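Local coordinates for circadian clock oscillator protein KaiA (Nostoc sp., PDB 1R5Q), which probably stimulates autophosphorylation of KaiC within the KaiABC oscillator that sets the circadian rhythm of cyanobacteria, at residues 85-88 with 89-93. Residues are numbered along the deposited sequence; the frame is centred on the assembly and turned at random. Where two conformers were deposited one is given.
Sequences LIDI and LAHLC
Asp87 and His91 meet one turn apart in helix 82-100, the last helix of this KaiA C-terminal domain, in a local contact within a single helix. The imidazole of His91 reaches back along the helix and sets its ND1 edge against the carbonyl oxygen of Asp87. His91 ND1 donates to Asp87 O over 2.7 Å. The oxygen lies at the ring edge, near the ring plane. The backbone N of His91 bonds the same Asp87 O at 3.1 Å. One oxygen thus accepts two N-H groups, and they come from opposite faces of its carbonyl plane. In His91, CG lies anti to the carbonyl carbon (chi1 -84°), and the second torsion, 74°, turns the ND1 edge toward Asp87 O. The Asp87 carboxylate runs alongside the imidazole, its plane turned 49° from the ring. Its close approach to the ring is doubtful, and OD2 makes no hydrogen bond to ND1. Asp87 OD1 is hydrogen-bonded to Tyr25 OH, which ties this turn to the residue just after helix 8-24.

On another side of the helix, Leu85 and Leu89 make an apolar contact, with Leu85 CD1 4.0 Å from Leu89 CG. Leu89 N also bonds Leu85 O at 2.9 Å, and Leu92 N bonds Ile88 O at 2.9 Å. Buried Ile88 packs on Tyr18, Phe39 and Ile40, and buried Leu92 on Ile53 and Val43. These side chains join the helix to the other three helices of the bundle.

An alanine in place of His91 would probably leave Asp87 O with its backbone donor but without the ring N-H, and remove the ring beside the carboxylate. The ND1 bond implies a proton on that nitrogen.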
# COMPACT_ATOMS: atom_id res chain seq x y z
N LEU A 85 -5.50 -4.68 1.47
CA LEU A 85 -5.82 -3.32 1.87
C LEU A 85 -6.27 -3.27 3.34
O LEU A 85 -5.90 -2.38 4.09
CB LEU A 85 -6.90 -2.73 0.96
CG LEU A 85 -7.31 -1.27 1.23
CD1 LEU A 85 -6.07 -0.34 1.21
CD2 LEU A 85 -8.33 -0.85 0.17
N ILE A 86 -7.07 -4.25 3.73
CA ILE A 86 -7.50 -4.32 5.12
C ILE A 86 -6.29 -4.42 6.04
O ILE A 86 -6.20 -3.72 7.05
CB ILE A 86 -8.43 -5.54 5.37
CG1 ILE A 86 -9.81 -5.27 4.75
CG2 ILE A 86 -8.55 -5.80 6.89
CD1 ILE A 86 -10.66 -6.53 4.56
N ASP A 87 -5.37 -5.31 5.67
CA ASP A 87 -4.16 -5.58 6.45
C ASP A 87 -3.30 -4.31 6.59
O ASP A 87 -2.76 -4.02 7.66
CB ASP A 87 -3.39 -6.70 5.74
CG ASP A 87 -2.32 -7.35 6.62
OD1 ASP A 87 -1.75 -8.36 6.17
OD2 ASP A 87 -2.03 -6.86 7.73
N ILE A 88 -3.20 -3.56 5.50
CA ILE A 88 -2.41 -2.33 5.46
C ILE A 88 -3.05 -1.26 6.34
O ILE A 88 -2.38 -0.63 7.17
CB ILE A 88 -2.31 -1.81 3.99
CG1 ILE A 88 -1.33 -2.69 3.20
CG2 ILE A 88 -1.94 -0.32 3.96
CD1 ILE A 88 0.09 -2.55 3.66
N LEU A 89 -4.35 -1.07 6.17
CA LEU A 89 -5.06 -0.07 6.97
C LEU A 89 -5.08 -0.40 8.46
O LEU A 89 -5.01 0.50 9.29
CB LEU A 89 -6.48 0.14 6.45
CG LEU A 89 -6.59 0.74 5.04
CD1 LEU A 89 -8.05 0.87 4.62
CD2 LEU A 89 -5.90 2.10 5.01
N ALA A 90 -5.18 -1.68 8.80
CA ALA A 90 -5.18 -2.11 10.19
C ALA A 90 -3.81 -1.79 10.81
O ALA A 90 -3.72 -1.34 11.96
CB ALA A 90 -5.44 -3.63 10.29
N HIS A 91 -2.74 -2.06 10.05
CA HIS A 91 -1.38 -1.78 10.53
C HIS A 91 -1.15 -0.28 10.66
O HIS A 91 -0.49 0.18 11.58
CB HIS A 91 -0.32 -2.34 9.57
CG HIS A 91 -0.02 -3.79 9.81
ND1 HIS A 91 -0.88 -4.80 9.45
CD2 HIS A 91 1.03 -4.39 10.43
CE1 HIS A 91 -0.38 -5.96 9.83
NE2 HIS A 91 0.77 -5.74 10.43
N LEU A 92 -1.69 0.49 9.72
CA LEU A 92 -1.52 1.93 9.80
C LEU A 92 -2.26 2.47 11.02
O LEU A 92 -1.74 3.31 11.75
CB LEU A 92 -2.01 2.60 8.51
CG LEU A 92 -1.72 4.11 8.40
CD1 LEU A 92 -0.21 4.36 8.59
CD2 LEU A 92 -2.17 4.62 7.04
N CYS A 93 -3.48 1.98 11.26
CA CYS A 93 -4.26 2.42 12.42
C CYS A 93 -3.51 2.20 13.73
O CYS A 93 -3.48 3.06 14.61
CB CYS A 93 -5.59 1.66 12.51
SG CYS A 93 -6.81 2.17 11.30